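PDB 6S8T: erythrocyte membrane protein 1 from Plasmodium falciparum, which probably binds the host receptor ICAM-1 on the vascular surface through this DBLbeta domain, one piece of a much longer adhesion protein of infected red cells. Local coordinates for residues K307-S310 with Q311-K315; A343-E346 with Y347-I351. All blocks are in the same frame, centred on the assembly; numbering follows the deposited sequence.

Contact 1: residues K307-S310 with Q311-K315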
loop_
_atom_site.group_PDB
_atom_site.type_symbol
_atom_site.label_atom_id
_atom_site.label_comp_id
_atom_site.label_asym_id
_atom_site.label_seq_id
_atom_site.Cartn_x
_atom_site.Cartn_y
_atom_site.Cartn_z
ATOM N N LYS A 307 9.156 -3.726 -12.671
ATOM C CA LYS A 307 8.663 -4.909 -13.375
ATOM C C LYS A 307 8.278 -4.574 -14.810
ATOM O O LYS A 307 8.581 -5.339 -15.732
ATOM C CB LYS A 307 7.469 -5.512 -12.633
ATOM C CG LYS A 307 7.812 -6.179 -11.316
ATOM C CD LYS A 307 6.569 -6.771 -10.662
ATOM C CE LYS A 307 6.934 -7.683 -9.503
ATOM N NZ LYS A 307 7.711 -8.874 -9.968
ATOM N N MET A 308 7.604 -3.439 -15.016
ATOM C CA MET A 308 7.275 -3.001 -16.369
ATOM C C MET A 308 8.535 -2.674 -17.159
ATOM O O MET A 308 8.668 -3.074 -18.323
ATOM C CB MET A 308 6.341 -1.788 -16.309
ATOM C CG MET A 308 5.962 -1.184 -17.662
ATOM S SD MET A 308 7.146 0.023 -18.305
ATOM C CE MET A 308 7.300 1.126 -16.902
ATOM N N GLN A 309 9.470 -1.942 -16.542
ATOM C CA GLN A 309 10.695 -1.554 -17.234
ATOM C C GLN A 309 11.507 -2.774 -17.644
ATOM O O GLN A 309 12.027 -2.838 -18.763
ATOM C CB GLN A 309 11.528 -0.628 -16.342
ATOM C CG GLN A 309 12.738 0.014 -17.025
ATOM C CD GLN A 309 13.982 -0.864 -16.997
ATOM O OE1 GLN A 309 14.141 -1.712 -16.120
ATOM N NE2 GLN A 309 14.866 -0.662 -17.965
ATOM N N SER A 310 11.625 -3.755 -16.746
ATOM C CA SER A 310 12.393 -4.956 -17.055
ATOM C C SER A 310 11.756 -5.745 -18.195
ATOM O O SER A 310 12.464 -6.312 -19.035
ATOM C CB SER A 310 12.525 -5.822 -15.803
ATOM O OG SER A 310 13.342 -6.954 -16.038
ATOM N N GLN A 311 10.420 -5.790 -18.243
ATOM C CA GLN A 311 9.745 -6.523 -19.311
ATOM C C GLN A 311 9.916 -5.824 -20.655
ATOM O O GLN A 311 10.146 -6.480 -21.678
ATOM C CB GLN A 311 8.263 -6.694 -18.975
ATOM C CG GLN A 311 7.473 -7.524 -19.982
ATOM C CD GLN A 311 6.024 -7.717 -19.568
ATOM O OE1 GLN A 311 5.170 -6.876 -19.848
ATOM N NE2 GLN A 311 5.742 -8.826 -18.891
ATOM N N GLU A 312 9.805 -4.493 -20.676
ATOM C CA GLU A 312 10.043 -3.750 -21.909
ATOM C C GLU A 312 11.501 -3.834 -22.338
ATOM O O GLU A 312 11.793 -3.853 -23.539
ATOM C CB GLU A 312 9.635 -2.288 -21.736
ATOM C CG GLU A 312 8.144 -2.066 -21.594
ATOM C CD GLU A 312 7.368 -2.589 -22.783
ATOM O OE1 GLU A 312 6.847 -3.721 -22.703
ATOM O OE2 GLU A 312 7.292 -1.873 -23.802
ATOM N N TYR A 313 12.425 -3.882 -21.377
ATOM C CA TYR A 313 13.839 -3.974 -21.721
ATOM C C TYR A 313 14.158 -5.306 -22.385
ATOM O O TYR A 313 14.987 -5.365 -23.299
ATOM C CB TYR A 313 14.694 -3.771 -20.470
ATOM C CG TYR A 313 16.144 -3.448 -20.754
ATOM C CD1 TYR A 313 16.562 -2.131 -20.912
ATOM C CD2 TYR A 313 17.096 -4.454 -20.856
ATOM C CE1 TYR A 313 17.886 -1.828 -21.167
ATOM C CE2 TYR A 313 18.422 -4.161 -21.112
ATOM C CZ TYR A 313 18.812 -2.845 -21.267
ATOM O OH TYR A 313 20.131 -2.544 -21.520
ATOM N N ASP A 314 13.505 -6.386 -21.945
ATOM C CA ASP A 314 13.714 -7.684 -22.583
ATOM C C ASP A 314 13.219 -7.677 -24.023
ATOM O O ASP A 314 13.846 -8.278 -24.903
ATOM C CB ASP A 314 13.022 -8.786 -21.784
ATOM C CG ASP A 314 13.733 -9.097 -20.485
ATOM O OD1 ASP A 314 14.774 -8.465 -20.212
ATOM O OD2 ASP A 314 13.251 -9.974 -19.738
ATOM N N LYS A 315 12.090 -7.012 -24.283
ATOM C CA LYS A 315 11.619 -6.872 -25.657
ATOM C C LYS A 315 12.617 -6.098 -26.504
ATOM O O LYS A 315 12.748 -6.356 -27.706
ATOM C CB LYS A 315 10.256 -6.180 -25.683
ATOM C CG LYS A 315 9.157 -6.939 -24.965
ATOM C CD LYS A 315 7.850 -6.165 -24.984
ATOM C CE LYS A 315 6.752 -6.926 -24.257
ATOM N NZ LYS A 315 5.484 -6.148 -24.180
#

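Contact 2: residues A343-E346 with Y347-I351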
loop_
_atom_site.group_PDB
_atom_site.type_symbol
_atom_site.label_atom_id
_atom_site.label_comp_id
_atom_site.label_asym_id
_atom_site.label_seq_id
_atom_site.Cartn_x
_atom_site.Cartn_y
_atom_site.Cartn_z
ATOM N N ALA A 343 10.493 -1.152 -31.693
ATOM C CA ALA A 343 10.612 -1.544 -30.294
ATOM C C ALA A 343 11.153 -0.406 -29.436
ATOM O O ALA A 343 10.756 -0.270 -28.273
ATOM C CB ALA A 343 11.501 -2.780 -30.162
ATOM N N CYS A 344 12.049 0.420 -29.986
ATOM C CA CYS A 344 12.559 1.564 -29.232
ATOM C C CYS A 344 11.477 2.612 -29.020
ATOM O O CYS A 344 11.421 3.251 -27.962
ATOM C CB CYS A 344 13.759 2.190 -29.947
ATOM S SG CYS A 344 15.201 1.124 -30.151
ATOM N N GLU A 345 10.620 2.817 -30.023
ATOM C CA GLU A 345 9.550 3.800 -29.893
ATOM C C GLU A 345 8.571 3.407 -28.793
ATOM O O GLU A 345 8.148 4.254 -27.997
ATOM C CB GLU A 345 8.825 3.959 -31.229
ATOM C CG GLU A 345 7.770 5.048 -31.231
ATOM C CD GLU A 345 8.363 6.432 -31.393
ATOM O OE1 GLU A 345 8.673 6.813 -32.542
ATOM O OE2 GLU A 345 8.528 7.134 -30.373
ATOM N N GLU A 346 8.201 2.123 -28.730
ATOM C CA GLU A 346 7.300 1.659 -27.681
ATOM C C GLU A 346 7.938 1.775 -26.303
ATOM O O GLU A 346 7.240 2.051 -25.320
ATOM C CB GLU A 346 6.876 0.212 -27.942
ATOM C CG GLU A 346 6.074 0.015 -29.219
ATOM C CD GLU A 346 5.676 -1.437 -29.452
ATOM O OE1 GLU A 346 6.005 -2.293 -28.601
ATOM O OE2 GLU A 346 5.036 -1.721 -30.488
ATOM N N TYR A 347 9.254 1.569 -26.214
ATOM C CA TYR A 347 9.938 1.711 -24.934
ATOM C C TYR A 347 9.894 3.158 -24.450
ATOM O O TYR A 347 9.574 3.423 -23.286
ATOM C CB TYR A 347 11.382 1.218 -25.055
ATOM C CG TYR A 347 12.144 1.233 -23.749
ATOM C CD1 TYR A 347 12.851 2.363 -23.346
ATOM C CD2 TYR A 347 12.159 0.118 -22.917
ATOM C CE1 TYR A 347 13.546 2.386 -22.151
ATOM C CE2 TYR A 347 12.857 0.129 -21.719
ATOM C CZ TYR A 347 13.547 1.268 -21.342
ATOM O OH TYR A 347 14.241 1.290 -20.155
ATOM N N LYS A 348 10.194 4.109 -25.338
ATOM C CA LYS A 348 10.222 5.514 -24.940
ATOM C C LYS A 348 8.847 5.995 -24.491
ATOM O O LYS A 348 8.738 6.789 -23.549
ATOM C CB LYS A 348 10.742 6.377 -26.091
ATOM C CG LYS A 348 10.838 7.861 -25.766
ATOM C CD LYS A 348 11.406 8.653 -26.935
ATOM C CE LYS A 348 10.518 8.543 -28.165
ATOM N NZ LYS A 348 9.149 9.078 -27.919
ATOM N N LYS A 349 7.783 5.520 -25.146
ATOM C CA LYS A 349 6.439 5.968 -24.792
ATOM C C LYS A 349 6.028 5.466 -23.413
ATOM O O LYS A 349 5.455 6.221 -22.620
ATOM C CB LYS A 349 5.435 5.509 -25.850
ATOM C CG LYS A 349 5.600 6.190 -27.199
ATOM C CD LYS A 349 4.605 5.654 -28.215
ATOM C CE LYS A 349 4.765 6.344 -29.559
ATOM N NZ LYS A 349 3.825 5.798 -30.579
ATOM N N LYS A 350 6.311 4.197 -23.107
ATOM C CA LYS A 350 5.929 3.649 -21.809
ATOM C C LYS A 350 6.728 4.281 -20.678
ATOM O O LYS A 350 6.167 4.622 -19.630
ATOM C CB LYS A 350 6.112 2.132 -21.798
ATOM C CG LYS A 350 4.906 1.346 -22.271
ATOM C CD LYS A 350 4.965 -0.083 -21.755
ATOM C CE LYS A 350 3.737 -0.874 -22.165
ATOM N NZ LYS A 350 3.683 -1.080 -23.638
ATOM N N ILE A 351 8.041 4.432 -20.862
ATOM C CA ILE A 351 8.864 5.000 -19.799
ATOM C C ILE A 351 8.494 6.456 -19.550
ATOM O O ILE A 351 8.529 6.924 -18.405
ATOM C CB ILE A 351 10.357 4.839 -20.138
ATOM C CG1 ILE A 351 10.700 3.361 -20.308
ATOM C CG2 ILE A 351 11.224 5.440 -19.049
ATOM C CD1 ILE A 351 10.375 2.520 -19.101
#

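Contact 1: residues K307-S310 with Q311-K315
The side-chain amide of Gln309 meets the ring of Tyr313 one helical turn on: NE2 of Gln309 lies 3.7 Å from CD1 of Tyr313, coming at the ring obliquely. The two flat groups are turned 47° against each other, and their side chains run side by side in the same direction. Gln309 starts with CG anti to its backbone N (chi1 -172°) and then bends at chi2, which brings the amide round toward the tyrosine. Its polar atoms are held by other parts of the chain: NE2 by Tyr347 of helix 335-372, OE1 by the backbone N of Thr431. Both ends of the amide are therefore fixed, and its rotation with them.

One residue earlier, on the neighbouring flank of the helix, SD of Met308 sits 4.0 Å from CG of Glu312, the thioether passing at a slant across the glutamate stem. The carboxylate of Glu312 reaches on to Lys315, whose NZ bonds OE1 at 3.2 Å through the syn lone pair, a salt bridge within 311-315. Beneath the side chains run the i to i+4 bonds of an alpha-helix; the straightest joins Glu312 N to Met308 O (3.0 Å, 168°), and Tyr313 N to Gln309 O is the shortest at 2.8 Å.

All of this belongs to helix 293-319. Met308, Gln309 and Glu312 face helix 335-372, where Met308 packs on Ile351 and Trp354. Tyr313 touches the loop residues Thr431 and Glu432, and Lys307 forms a salt bridge with Glu429.

Contact 2: residues A343-E346 with Y347-I351
Two turns of helix 335-372, within a predicted coiled coil, carry this contact; its polar side is a row of charged residues. Glu345 reaches Lys348 across one turn: OE2 lies 3.2 Å from NZ, a salt bridge whose hydrogen bond is weak. Both chains leave the helix side by side, and the bends of Lys348 at chi3 and chi4 (both 61°) curl its ammonium back to the carboxylate. Lys349, extended beyond CG, slants past the same glutamate, its CE 3.7 Å from CG of Glu345; the charged ends stay 4.9 Å apart between Glu345 OE2 and Lys349 NZ. On another side of the helix, CG1 of Ile351 lies over one face of the Tyr347 ring, 3.5 Å above its plane and offset toward the rim. Backbone bonds from 347-350 to 343-346 hold the turns, among them Lys348 N to Cys344 O at 3.0 Å. Cys344 is disulfide-bonded to Cys466, which ties the helix to the C-terminal end of the chain. Glu345 thus pairs its charge with Lys348 in a salt bridge with a weak hydrogen bond, while Lys349 touches its stem through carbon and may add a longer-range attraction; the exposed setting would probably weaken both.

How the contacts relate
Along the chain, contact 1 comes first, on helix 293-319, and contact 2 follows on helix 335-372; neither nests in the other nor crosses it. Each joins neighbouring turns of one helix, so neither closes a loop. The connection between the helices, residues 320-334, brings the second back beside the first, with the contact centres about 10 Å apart. There Gln309 NE2 probably hydrogen-bonds Tyr347 OH (3.0 Å), CB of Glu312 packs on CD2 of Tyr347 at 3.7 Å, and CG of Gln309 meets CD1 of Ile351. Together they mark the interface of this helical pair, with Glu345, Glu346, Lys348 and Lys349 on the exposed side.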